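Local atomic coordinates of VESB protease (Vibrio cholerae, PDB entry 4LK4), a protein that probably cleaves peptide bonds as a secreted, trypsin-like serine endopeptidase of the peptidase S1 family. Residues A[163-168]-A[180-185]; A[169-174]-A[226-231]; A[289-294]-A[323-328]; A[315-320]-A[344-349]. The protein carries 1 engineered substitution. All blocks are in the same frame, centred on the assembly; numbering follows the deposited sequence.

Contact 1 (A[163-168]-A[180-185]); sequences VSQSLC and PNSTNF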
loop_
_atom_site.group_PDB
_atom_site.type_symbol
_atom_site.label_atom_id
_atom_site.label_comp_id
_atom_site.label_asym_id
_atom_site.label_seq_id
_atom_site.Cartn_x
_atom_site.Cartn_y
_atom_site.Cartn_z
ATOM N N VAL A 163 -5.631 18.304 12.399
ATOM C CA VAL A 163 -6.640 19.298 12.038
ATOM C C VAL A 163 -8.063 18.713 12.171
ATOM O O VAL A 163 -8.243 17.512 12.018
ATOM C CB VAL A 163 -6.424 19.702 10.559
ATOM C CG1 VAL A 163 -7.482 20.683 10.055
ATOM C CG2 VAL A 163 -5.029 20.274 10.360
ATOM N N SER A 164 -9.061 19.563 12.459
ATOM C CA SER A 164 -10.490 19.137 12.511
ATOM C C SER A 164 -10.891 18.525 11.195
ATOM O O SER A 164 -10.663 19.117 10.155
ATOM C CB SER A 164 -11.460 20.314 12.777
ATOM O OG SER A 164 -11.141 21.023 13.998
ATOM N N GLN A 165 -11.508 17.354 11.222
ATOM C CA GLN A 165 -11.926 16.766 9.994
ATOM C C GLN A 165 -12.887 17.674 9.208
ATOM O O GLN A 165 -12.742 17.811 8.005
ATOM C CB GLN A 165 -12.506 15.365 10.190
ATOM C CG GLN A 165 -12.571 14.560 8.880
ATOM C CD GLN A 165 -11.233 14.032 8.406
ATOM O OE1 GLN A 165 -10.293 13.925 9.160
ATOM N NE2 GLN A 165 -11.163 13.661 7.139
ATOM N N SER A 166 -13.826 18.353 9.852
ATOM C CA SER A 166 -14.746 19.190 9.038
ATOM C C SER A 166 -13.939 20.287 8.306
ATOM O O SER A 166 -14.265 20.673 7.177
ATOM C CB SER A 166 -15.882 19.791 9.878
ATOM O OG SER A 166 -15.359 20.681 10.842
ATOM N N LEU A 167 -12.857 20.741 8.944
ATOM C CA LEU A 167 -11.992 21.768 8.357
ATOM C C LEU A 167 -11.108 21.271 7.230
ATOM O O LEU A 167 -10.917 21.944 6.210
ATOM C CB LEU A 167 -11.112 22.340 9.430
ATOM C CG LEU A 167 -10.816 23.806 9.240
ATOM C CD1 LEU A 167 -12.084 24.610 8.948
ATOM C CD2 LEU A 167 -10.114 24.284 10.521
ATOM N N CYS A 168 -10.570 20.080 7.434
ATOM C CA CYS A 168 -9.803 19.371 6.434
ATOM C C CYS A 168 -10.586 19.313 5.132
ATOM O O CYS A 168 -10.049 19.552 4.044
ATOM C CB CYS A 168 -9.530 17.979 6.981
ATOM S SG CYS A 168 -8.550 16.891 5.965
ATOM N N PRO A 180 -14.552 11.778 10.314
ATOM C CA PRO A 180 -13.205 11.327 10.653
ATOM C C PRO A 180 -13.008 9.834 10.378
ATOM O O PRO A 180 -11.872 9.364 10.213
ATOM C CB PRO A 180 -13.109 11.585 12.165
ATOM C CG PRO A 180 -14.210 12.534 12.492
ATOM C CD PRO A 180 -15.283 12.247 11.509
ATOM N N ASN A 181 -14.108 9.095 10.380
ATOM C CA ASN A 181 -14.068 7.696 10.095
ATOM C C ASN A 181 -14.053 7.544 8.576
ATOM O O ASN A 181 -15.002 7.057 7.986
ATOM C CB ASN A 181 -15.273 6.997 10.723
ATOM C CG ASN A 181 -15.323 5.532 10.392
ATOM O OD1 ASN A 181 -14.292 4.886 10.265
ATOM N ND2 ASN A 181 -16.523 5.003 10.216
ATOM N N SER A 182 -12.953 7.975 7.963
ATOM C CA SER A 182 -12.794 7.957 6.511
ATOM C C SER A 182 -11.329 7.748 6.117
ATOM O O SER A 182 -10.415 7.736 6.962
ATOM C CB SER A 182 -13.300 9.267 5.894
ATOM O OG SER A 182 -12.657 10.393 6.493
ATOM N N THR A 183 -11.153 7.619 4.806
ATOM C CA THR A 183 -9.925 7.280 4.159
ATOM C C THR A 183 -8.725 8.179 4.470
ATOM O O THR A 183 -7.589 7.723 4.344
ATOM C CB THR A 183 -10.120 7.282 2.618
ATOM O OG1 THR A 183 -8.904 6.862 1.980
ATOM C CG2 THR A 183 -10.465 8.669 2.090
ATOM N N ASN A 184 -8.946 9.450 4.769
ATOM C CA ASN A 184 -7.818 10.307 5.026
ATOM C C ASN A 184 -8.122 11.456 5.955
ATOM O O ASN A 184 -9.292 11.754 6.234
ATOM C CB ASN A 184 -7.177 10.789 3.717
ATOM C CG ASN A 184 -8.144 11.530 2.805
ATOM O OD1 ASN A 184 -9.197 11.993 3.218
ATOM N ND2 ASN A 184 -7.759 11.666 1.551
ATOM N N PHE A 185 -7.055 12.051 6.483
ATOM C CA PHE A 185 -7.150 13.209 7.388
ATOM C C PHE A 185 -6.034 14.207 7.097
ATOM O O PHE A 185 -5.121 13.923 6.318
ATOM C CB PHE A 185 -7.061 12.756 8.857
ATOM C CG PHE A 185 -5.725 12.185 9.247
ATOM C CD1 PHE A 185 -4.704 13.001 9.679
ATOM C CD2 PHE A 185 -5.496 10.822 9.192
ATOM C CE1 PHE A 185 -3.488 12.463 10.068
ATOM C CE2 PHE A 185 -4.275 10.289 9.530
ATOM C CZ PHE A 185 -3.272 11.112 9.980
#
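Q165 NE2 donates a hydrogen bond of 2.8 Å to N184 O, the carbonyl of a strand residue. The donor lies in the carbonyl plane, and the N-H...O angle of 149° shows a moderate bend. CG stands anti to the backbone N (chi1 -163°) and the chain then bends at chi2, which turns the amide off the helix toward the strand. On the tight side OE1 sits 3.5 Å from F185 CB, the amide plane turned 65° from the phenyl ring, and C168 SG rests 3.8 Å from F185 C. That sulfur is disulfide-bonded to C186, so the first turn of helix 165-172 is tied covalently as well as by hydrogen bonding to strand 184-189; such a cystine, joining this helix to the C-terminal barrel, is familiar from trypsin-like proteases. S177 O accepts a second bond from NE2, while R126 NH2 donates to OE1, so both ends of the buried amide are engaged. The packing is looser toward the partly exposed P180: its ring CG lies 4.0 Å from Q165 CB, and its backbone N 3.7 Å from Q165 CG, with van der Waals contacts and no hydrogen bond between the two residues.

Contact 2 (A[169-174]-A[226-231]); sequences QIVMQH and GTYGVY
V171 and Y228 cross at about a right angle, the valine bringing CG2 to 3.4 Å from Y228 CE2 in an oblique approach to the ring. CB of V171 leans on the same ring carbon at 3.5 Å, so the isopropyl group rests against the CE2 corner of the phenol. The neighbouring M172 behaves differently. Its chain bends at both chi2 (-50°) and chi3 (-71°), folding the thioether back over the backbone of 227-228: SD lies 3.8 Å from T227 CB, and CE comes to 3.4 Å from Y228 O. Nearer the backbone, M172 CG touches Y228 CD2; the M172 and V230 side chains slide past each other in opposite directions, M172 CG 4.1 Å from V230 CG2. The arrangement fastens the last turn of the intermediate helix, 165-172, to strand 229-233 of the C-terminal barrel, a strand that in trypsin-like proteases forms part of the S1 pocket wall. Where the helix ends, H174 ND1 donates a hydrogen bond of 2.9 Å to M172 O in the plane of the imidazole, and W217 meets that ring edge-to-face. Across the contact itself the sole hydrogen bond is weak, Y228 N to M172 SD at 3.6 Å. Dispersion between aliphatic, sulfur and aromatic groups probably provides most of the cohesion, with the polarisable sulfur a weak acceptor for the backbone N-H.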
loop_
_atom_site.group_PDB
_atom_site.type_symbol
_atom_site.label_atom_id
_atom_site.label_comp_id
_atom_site.label_asym_id
_atom_site.label_seq_id
_atom_site.Cartn_x
_atom_site.Cartn_y
_atom_site.Cartn_z
ATOM N N GLN A 169 -11.877 19.033 5.242
ATOM C CA GLN A 169 -12.689 18.876 4.060
ATOM C C GLN A 169 -12.880 20.180 3.325
ATOM O O GLN A 169 -12.820 20.233 2.091
ATOM C CB GLN A 169 -14.050 18.314 4.393
ATOM C CG GLN A 169 -14.941 18.271 3.167
ATOM C CD GLN A 169 -16.367 18.189 3.558
ATOM O OE1 GLN A 169 -17.053 17.212 3.237
ATOM N NE2 GLN A 169 -16.832 19.193 4.300
ATOM N N ILE A 170 -13.145 21.225 4.083
ATOM C CA ILE A 170 -13.399 22.513 3.492
ATOM C C ILE A 170 -12.150 23.053 2.795
ATOM O O ILE A 170 -12.237 23.593 1.677
ATOM C CB ILE A 170 -13.926 23.487 4.559
ATOM C CG1 ILE A 170 -15.401 23.151 4.836
ATOM C CG2 ILE A 170 -13.744 24.946 4.130
ATOM C CD1 ILE A 170 -15.893 23.636 6.186
ATOM N N VAL A 171 -10.996 22.908 3.447
ATOM C CA VAL A 171 -9.775 23.515 2.941
ATOM C C VAL A 171 -9.232 22.714 1.767
ATOM O O VAL A 171 -8.881 23.286 0.734
ATOM C CB VAL A 171 -8.712 23.630 4.047
ATOM C CG1 VAL A 171 -7.414 24.188 3.483
ATOM C CG2 VAL A 171 -9.228 24.527 5.171
ATOM N N MET A 172 -9.197 21.391 1.922
ATOM C CA MET A 172 -8.526 20.522 0.962
ATOM C C MET A 172 -9.450 19.877 -0.088
ATOM O O MET A 172 -9.033 19.667 -1.225
ATOM C CB MET A 172 -7.721 19.472 1.723
ATOM C CG MET A 172 -6.606 20.066 2.601
ATOM S SD MET A 172 -5.540 21.235 1.727
ATOM C CE MET A 172 -4.623 20.165 0.652
ATOM N N GLN A 173 -10.693 19.583 0.289
ATOM C CA GLN A 173 -11.696 19.088 -0.625
ATOM C C GLN A 173 -11.274 17.760 -1.288
ATOM O O GLN A 173 -11.083 16.779 -0.590
ATOM C CB GLN A 173 -12.033 20.183 -1.633
ATOM C CG GLN A 173 -12.367 21.517 -0.981
ATOM C CD GLN A 173 -13.273 22.378 -1.838
ATOM O OE1 GLN A 173 -14.366 21.949 -2.234
ATOM N NE2 GLN A 173 -12.822 23.591 -2.151
ATOM N N HIS A 174 -11.143 17.713 -2.612
ATOM C CA HIS A 174 -10.748 16.503 -3.329
ATOM C C HIS A 174 -11.295 15.215 -2.692
ATOM O O HIS A 174 -10.576 14.225 -2.459
ATOM C CB HIS A 174 -9.234 16.505 -3.543
ATOM C CG HIS A 174 -8.774 17.622 -4.430
ATOM N ND1 HIS A 174 -8.724 18.935 -4.012
ATOM C CD2 HIS A 174 -8.415 17.635 -5.737
ATOM C CE1 HIS A 174 -8.328 19.705 -5.010
ATOM N NE2 HIS A 174 -8.139 18.941 -6.071
ATOM N N GLY A 226 -1.270 28.198 2.260
ATOM C CA GLY A 226 -2.563 28.077 2.922
ATOM C C GLY A 226 -3.249 26.734 2.726
ATOM O O GLY A 226 -4.437 26.677 2.440
ATOM N N THR A 227 -2.490 25.651 2.891
ATOM C CA THR A 227 -3.000 24.272 2.813
ATOM C C THR A 227 -2.450 23.371 3.965
ATOM O O THR A 227 -1.425 23.675 4.617
ATOM C CB THR A 227 -2.572 23.604 1.489
ATOM O OG1 THR A 227 -1.136 23.465 1.475
ATOM C CG2 THR A 227 -3.051 24.425 0.226
ATOM N N TYR A 228 -3.154 22.270 4.180
ATOM C CA TYR A 228 -2.745 21.207 5.065
ATOM C C TYR A 228 -2.115 20.067 4.265
ATOM O O TYR A 228 -2.253 20.005 3.049
ATOM C CB TYR A 228 -3.986 20.618 5.757
ATOM C CG TYR A 228 -4.876 21.628 6.437
ATOM C CD1 TYR A 228 -4.338 22.612 7.273
ATOM C CD2 TYR A 228 -6.250 21.565 6.292
ATOM C CE1 TYR A 228 -5.150 23.532 7.908
ATOM C CE2 TYR A 228 -7.076 22.485 6.915
ATOM C CZ TYR A 228 -6.523 23.464 7.729
ATOM O OH TYR A 228 -7.344 24.377 8.352
ATOM N N GLY A 229 -1.467 19.144 4.962
ATOM C CA GLY A 229 -1.014 17.899 4.376
ATOM C C GLY A 229 -2.112 16.885 4.601
ATOM O O GLY A 229 -2.794 16.915 5.631
ATOM N N VAL A 230 -2.284 15.986 3.623
ATOM C CA VAL A 230 -3.314 14.976 3.680
ATOM C C VAL A 230 -2.679 13.602 3.814
ATOM O O VAL A 230 -1.763 13.256 3.073
ATOM C CB VAL A 230 -4.156 15.062 2.427
ATOM C CG1 VAL A 230 -5.173 13.948 2.402
ATOM C CG2 VAL A 230 -4.827 16.421 2.363
ATOM N N TYR A 231 -3.194 12.817 4.751
ATOM C CA TYR A 231 -2.571 11.562 5.163
ATOM C C TYR A 231 -3.603 10.457 5.123
ATOM O O TYR A 231 -4.715 10.613 5.633
ATOM C CB TYR A 231 -2.013 11.693 6.582
ATOM C CG TYR A 231 -1.003 12.803 6.721
ATOM C CD1 TYR A 231 -1.399 14.113 6.937
ATOM C CD2 TYR A 231 0.350 12.541 6.602
ATOM C CE1 TYR A 231 -0.476 15.130 7.008
ATOM C CE2 TYR A 231 1.286 13.536 6.698
ATOM C CZ TYR A 231 0.874 14.827 6.893
ATOM O OH TYR A 231 1.850 15.781 7.007
#

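Contact 3 (A[289-294]-A[323-328]); sequences PADFSV and RQYQYD
In the Ig-like domain of the chain, the start of edge strand 292-297 and the loop before it face strand 324-335 across the interior of a beta sandwich, with P289, D291 and F292 gathered round Y327. F292 turns its edge toward the face of Y327 in an offset edge-to-face pair, the centroids 6.0 Å apart and the planes at 78°, while F292 CB lies over a face of the tyrosine. CG of F292 is anti to its backbone N (chi1 178°), and the two side chains slide past each other in opposite directions. P289 CG packs obliquely at 3.7 Å from Y327 CE1. The polar atoms gather round one carboxylate oxygen: D291 OD2 is 2.7 Å from Y327 OH, and it also faces R323 NH2, tip to tip, in a long salt bridge of 3.7 Å that lies near the guanidinium plane. Y325 completes this corner. Its CE2 sits 3.5 Å above the guanidinium plane of R323, toward the rim, and its ring edge faces D291 OD2, while Y325 OH accepts a bond from H321 N. Aromatic and aliphatic side chains packed between two layers of strands are typical of immunoglobulin-like sandwiches.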
loop_
_atom_site.group_PDB
_atom_site.type_symbol
_atom_site.label_atom_id
_atom_site.label_comp_id
_atom_site.label_asym_id
_atom_site.label_seq_id
_atom_site.Cartn_x
_atom_site.Cartn_y
_atom_site.Cartn_z
ATOM N N PRO A 289 -20.372 -10.859 -15.226
ATOM C CA PRO A 289 -21.233 -11.037 -16.416
ATOM C C PRO A 289 -20.751 -12.084 -17.429
ATOM O O PRO A 289 -19.749 -12.791 -17.202
ATOM C CB PRO A 289 -21.269 -9.642 -17.074
ATOM C CG PRO A 289 -20.463 -8.731 -16.228
ATOM C CD PRO A 289 -19.771 -9.514 -15.153
ATOM N N ALA A 290 -21.482 -12.148 -18.540
ATOM C CA ALA A 290 -21.207 -13.064 -19.642
ATOM C C ALA A 290 -19.932 -12.726 -20.404
ATOM O O ALA A 290 -19.293 -13.614 -20.944
ATOM C CB ALA A 290 -22.379 -13.078 -20.597
ATOM N N ASP A 291 -19.577 -11.445 -20.456
ATOM C CA ASP A 291 -18.280 -11.022 -20.991
ATOM C C ASP A 291 -17.115 -11.780 -20.356
ATOM O O ASP A 291 -16.112 -12.067 -21.006
ATOM C CB ASP A 291 -18.034 -9.543 -20.687
ATOM C CG ASP A 291 -19.019 -8.621 -21.362
ATOM O OD1 ASP A 291 -19.492 -8.947 -22.463
ATOM O OD2 ASP A 291 -19.299 -7.550 -20.783
ATOM N N PHE A 292 -17.227 -12.048 -19.061
ATOM C CA PHE A 292 -16.138 -12.642 -18.313
ATOM C C PHE A 292 -16.281 -14.148 -18.346
ATOM O O PHE A 292 -17.377 -14.658 -18.375
ATOM C CB PHE A 292 -16.159 -12.117 -16.886
ATOM C CG PHE A 292 -15.105 -12.700 -16.012
ATOM C CD1 PHE A 292 -15.330 -13.889 -15.337
ATOM C CD2 PHE A 292 -13.888 -12.054 -15.850
ATOM C CE1 PHE A 292 -14.355 -14.436 -14.525
ATOM C CE2 PHE A 292 -12.910 -12.590 -15.032
ATOM C CZ PHE A 292 -13.145 -13.784 -14.371
ATOM N N SER A 293 -15.160 -14.847 -18.379
ATOM C CA SER A 293 -15.160 -16.297 -18.419
ATOM C C SER A 293 -13.846 -16.820 -17.837
ATOM O O SER A 293 -12.843 -16.112 -17.827
ATOM C CB SER A 293 -15.399 -16.804 -19.857
ATOM O OG SER A 293 -14.591 -16.140 -20.836
ATOM N N VAL A 294 -13.874 -18.044 -17.320
ATOM C CA VAL A 294 -12.691 -18.704 -16.779
ATOM C C VAL A 294 -12.241 -19.781 -17.748
ATOM O O VAL A 294 -12.872 -20.810 -17.849
ATOM C CB VAL A 294 -12.999 -19.383 -15.430
ATOM C CG1 VAL A 294 -11.766 -20.110 -14.889
ATOM C CG2 VAL A 294 -13.507 -18.359 -14.439
ATOM N N ARG A 323 -15.811 0.400 -24.579
ATOM C CA ARG A 323 -15.943 0.858 -23.197
ATOM C C ARG A 323 -14.779 0.389 -22.321
ATOM O O ARG A 323 -13.863 -0.293 -22.785
ATOM C CB ARG A 323 -17.283 0.384 -22.605
ATOM C CG ARG A 323 -17.533 -1.118 -22.675
ATOM C CD ARG A 323 -18.928 -1.453 -22.154
ATOM N NE ARG A 323 -18.989 -2.712 -21.400
ATOM C CZ ARG A 323 -18.449 -2.911 -20.190
ATOM N NH1 ARG A 323 -17.763 -1.949 -19.580
ATOM N NH2 ARG A 323 -18.575 -4.089 -19.583
ATOM N N GLN A 324 -14.816 0.789 -21.056
ATOM C CA GLN A 324 -13.867 0.306 -20.076
ATOM C C GLN A 324 -14.360 -0.969 -19.431
ATOM O O GLN A 324 -15.475 -1.024 -18.934
ATOM C CB GLN A 324 -13.699 1.323 -18.982
ATOM C CG GLN A 324 -13.367 2.708 -19.486
ATOM C CD GLN A 324 -12.710 3.545 -18.402
ATOM O OE1 GLN A 324 -11.668 3.162 -17.841
ATOM N NE2 GLN A 324 -13.327 4.682 -18.083
ATOM N N TYR A 325 -13.516 -1.982 -19.422
ATOM C CA TYR A 325 -13.828 -3.219 -18.741
ATOM C C TYR A 325 -12.994 -3.269 -17.478
ATOM O O TYR A 325 -11.787 -3.062 -17.516
ATOM C CB TYR A 325 -13.510 -4.431 -19.630
ATOM C CG TYR A 325 -14.398 -4.556 -20.840
ATOM C CD1 TYR A 325 -14.199 -3.755 -21.971
ATOM C CD2 TYR A 325 -15.436 -5.489 -20.874
ATOM C CE1 TYR A 325 -15.014 -3.883 -23.087
ATOM C CE2 TYR A 325 -16.249 -5.623 -21.994
ATOM C CZ TYR A 325 -16.035 -4.816 -23.089
ATOM O OH TYR A 325 -16.845 -4.943 -24.181
ATOM N N GLN A 326 -13.655 -3.528 -16.356
ATOM C CA GLN A 326 -12.976 -3.717 -15.100
ATOM C C GLN A 326 -13.703 -4.746 -14.279
ATOM O O GLN A 326 -14.750 -4.453 -13.693
ATOM C CB GLN A 326 -12.909 -2.411 -14.316
ATOM C CG GLN A 326 -11.982 -2.497 -13.111
ATOM C CD GLN A 326 -11.949 -1.208 -12.328
ATOM O OE1 GLN A 326 -11.016 -0.408 -12.467
ATOM N NE2 GLN A 326 -12.969 -0.987 -11.514
ATOM N N TYR A 327 -13.145 -5.952 -14.228
ATOM C CA TYR A 327 -13.769 -7.042 -13.483
ATOM C C TYR A 327 -12.906 -7.512 -12.329
ATOM O O TYR A 327 -11.752 -7.873 -12.517
ATOM C CB TYR A 327 -14.085 -8.236 -14.386
ATOM C CG TYR A 327 -15.035 -7.943 -15.503
ATOM C CD1 TYR A 327 -16.271 -7.357 -15.257
ATOM C CD2 TYR A 327 -14.725 -8.286 -16.812
ATOM C CE1 TYR A 327 -17.172 -7.116 -16.297
ATOM C CE2 TYR A 327 -15.612 -8.042 -17.846
ATOM C CZ TYR A 327 -16.826 -7.448 -17.588
ATOM O OH TYR A 327 -17.703 -7.207 -18.628
ATOM N N ASP A 328 -13.518 -7.548 -11.156
ATOM C CA ASP A 328 -12.906 -8.021 -9.935
ATOM C C ASP A 328 -13.443 -9.372 -9.540
ATOM O O ASP A 328 -14.645 -9.585 -9.508
ATOM C CB ASP A 328 -13.206 -7.022 -8.825
ATOM C CG ASP A 328 -12.517 -5.686 -9.060
ATOM O OD1 ASP A 328 -11.675 -5.637 -9.984
ATOM O OD2 ASP A 328 -12.788 -4.697 -8.343
#

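Contact 4 (A[315-320]-A[344-349]); sequences VAVDAQ and SRIQLD
Between V315, V317 and A319 on one strand and I346 and L348 on the other, no ring, amide or carboxylate intervenes; the flat groups stand round this aliphatic layer, F292 and F268 against V315, and Y325 against V317, A319 and L348. The contact is thus wholly aliphatic, mostly methyl against methyl. I346 reaches V315 tip to tip, its CD1 3.7 Å from V315 CG2; CG1 anti to the backbone N (chi1 -174°) starts that extended arm. Its other branch, CG2, meets V317 CG2 at 4.1 Å as the two side chains slide past each other. L348 forks in turn, CD2 pointing to V317 CB at 4.1 Å and CD1 to A319 CB at 4.1 Å, so V317 is touched by both residues of the facing strand. The short strand segments run 8.8 Å apart at closest and 27° from parallel, a separation that suits facing layers rather than hydrogen-bonded neighbours, and no hydrogen bond crosses. Each strand finds its backbone partners elsewhere: V317 pairs with V264 in strand 262-272 and A316 with S293 in strand 292-297, whereas I346 pairs with Y327 and L348 with Y325 in strand 324-335. On the far side of strand 338-349, R345 NE makes a salt bridge to D328 OD1 and NH2 bonds to L93 O of the trypsin-like part, so the sandwich lies directly beside the protease.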
loop_
_atom_site.group_PDB
_atom_site.type_symbol
_atom_site.label_atom_id
_atom_site.label_comp_id
_atom_site.label_asym_id
_atom_site.label_seq_id
_atom_site.Cartn_x
_atom_site.Cartn_y
_atom_site.Cartn_z
ATOM N N VAL A 315 -8.172 -16.300 -17.021
ATOM C CA VAL A 315 -9.468 -15.687 -17.254
ATOM C C VAL A 315 -9.483 -14.944 -18.550
ATOM O O VAL A 315 -8.444 -14.591 -19.076
ATOM C CB VAL A 315 -9.875 -14.721 -16.127
ATOM C CG1 VAL A 315 -9.774 -15.430 -14.791
ATOM C CG2 VAL A 315 -9.045 -13.450 -16.133
ATOM N N ALA A 316 -10.685 -14.703 -19.044
ATOM C CA ALA A 316 -10.854 -14.024 -20.304
ATOM C C ALA A 316 -11.994 -13.021 -20.293
ATOM O O ALA A 316 -12.910 -13.099 -19.482
ATOM C CB ALA A 316 -11.049 -15.038 -21.425
ATOM N N VAL A 317 -11.904 -12.072 -21.216
ATOM C CA VAL A 317 -12.934 -11.081 -21.440
ATOM C C VAL A 317 -13.156 -10.988 -22.933
ATOM O O VAL A 317 -12.220 -10.740 -23.690
ATOM C CB VAL A 317 -12.528 -9.693 -20.909
ATOM C CG1 VAL A 317 -13.535 -8.638 -21.355
ATOM C CG2 VAL A 317 -12.418 -9.722 -19.398
ATOM N N ASP A 318 -14.403 -11.189 -23.340
ATOM C CA ASP A 318 -14.815 -11.056 -24.727
ATOM C C ASP A 318 -15.313 -9.628 -24.859
ATOM O O ASP A 318 -16.476 -9.332 -24.585
ATOM C CB ASP A 318 -15.915 -12.081 -25.058
ATOM C CG ASP A 318 -16.247 -12.149 -26.546
ATOM O OD1 ASP A 318 -15.405 -11.734 -27.376
ATOM O OD2 ASP A 318 -17.344 -12.645 -26.890
ATOM N N ALA A 319 -14.405 -8.733 -25.221
ATOM C CA ALA A 319 -14.738 -7.328 -25.384
ATOM C C ALA A 319 -15.301 -7.116 -26.773
ATOM O O ALA A 319 -14.564 -7.145 -27.767
ATOM C CB ALA A 319 -13.512 -6.463 -25.182
ATOM N N GLN A 320 -16.612 -6.922 -26.838
ATOM C CA GLN A 320 -17.296 -6.727 -28.107
ATOM C C GLN A 320 -17.879 -5.318 -28.240
ATOM O O GLN A 320 -18.376 -4.971 -29.304
ATOM C CB GLN A 320 -18.379 -7.797 -28.275
ATOM C CG GLN A 320 -17.822 -9.215 -28.408
ATOM C CD GLN A 320 -17.141 -9.485 -29.759
ATOM O OE1 GLN A 320 -17.814 -9.648 -30.790
ATOM N NE2 GLN A 320 -15.803 -9.557 -29.757
ATOM N N SER A 344 -8.539 -10.231 -7.164
ATOM C CA SER A 344 -7.786 -9.808 -8.348
ATOM C C SER A 344 -8.667 -9.031 -9.303
ATOM O O SER A 344 -9.871 -8.983 -9.124
ATOM C CB SER A 344 -7.236 -11.017 -9.071
ATOM O OG SER A 344 -6.352 -11.735 -8.238
ATOM N N ARG A 345 -8.051 -8.422 -10.313
ATOM C CA ARG A 345 -8.740 -7.532 -11.232
ATOM C C ARG A 345 -8.149 -7.661 -12.616
ATOM O O ARG A 345 -6.953 -7.714 -12.781
ATOM C CB ARG A 345 -8.602 -6.090 -10.795
ATOM C CG ARG A 345 -8.961 -5.076 -11.878
ATOM C CD ARG A 345 -8.972 -3.645 -11.360
ATOM N NE ARG A 345 -10.078 -3.467 -10.435
ATOM C CZ ARG A 345 -10.218 -2.443 -9.595
ATOM N NH1 ARG A 345 -9.310 -1.450 -9.551
ATOM N NH2 ARG A 345 -11.268 -2.413 -8.770
ATOM N N ILE A 346 -9.013 -7.746 -13.607
ATOM C CA ILE A 346 -8.614 -7.678 -14.982
ATOM C C ILE A 346 -9.279 -6.446 -15.556
ATOM O O ILE A 346 -10.453 -6.186 -15.335
ATOM C CB ILE A 346 -9.004 -8.942 -15.758
ATOM C CG1 ILE A 346 -8.433 -8.896 -17.154
ATOM C CG2 ILE A 346 -10.516 -9.130 -15.837
ATOM C CD1 ILE A 346 -8.420 -10.250 -17.801
ATOM N N GLN A 347 -8.510 -5.687 -16.292
ATOM C CA GLN A 347 -8.954 -4.411 -16.747
ATOM C C GLN A 347 -8.369 -4.146 -18.113
ATOM O O GLN A 347 -7.230 -4.541 -18.385
ATOM C CB GLN A 347 -8.460 -3.342 -15.782
ATOM C CG GLN A 347 -8.846 -1.931 -16.178
ATOM C CD GLN A 347 -8.607 -0.921 -15.058
ATOM O OE1 GLN A 347 -8.336 -1.280 -13.908
ATOM N NE2 GLN A 347 -8.706 0.352 -15.403
ATOM N N LEU A 348 -9.146 -3.440 -18.935
ATOM C CA LEU A 348 -8.759 -3.052 -20.286
ATOM C C LEU A 348 -9.709 -1.992 -20.820
ATOM O O LEU A 348 -10.756 -1.724 -20.231
ATOM C CB LEU A 348 -8.784 -4.270 -21.204
ATOM C CG LEU A 348 -10.137 -4.969 -21.339
ATOM C CD1 LEU A 348 -10.679 -4.728 -22.733
ATOM C CD2 LEU A 348 -9.976 -6.454 -21.102
ATOM N N ASP A 349 -9.344 -1.391 -21.943
ATOM C CA ASP A 349 -10.138 -0.302 -22.503
ATOM C C ASP A 349 -10.163 -0.347 -24.029
ATOM O O ASP A 349 -9.114 -0.566 -24.650
ATOM C CB ASP A 349 -9.582 1.042 -22.023
ATOM C CG ASP A 349 -10.603 2.164 -22.116
ATOM O OD1 ASP A 349 -11.414 2.204 -23.067
ATOM O OD2 ASP A 349 -10.604 3.026 -21.214
#

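Among the contacting segments, those on helix 165-172 come first and serve two contacts. Contact 1 closes a short loop of eleven residues onto strand 184-189; contact 2 opens before that strand and closes 51 residues on at strand 229-233, so the two cross. Their strands are sheet neighbours, with F185 O 2.7 Å from Y231 N, and together they secure the helix to the C-terminal barrel. In the Ig-like domain contacts 3 and 4 also cross, closing loops of 28 and 23 residues: 289-294, 315-320, 323-328 and 344-349 occur in that order. Both bridge the sandwich interior, their centres about 5 Å apart, whereas the centres of contacts 1 and 3 are about 35 Å apart.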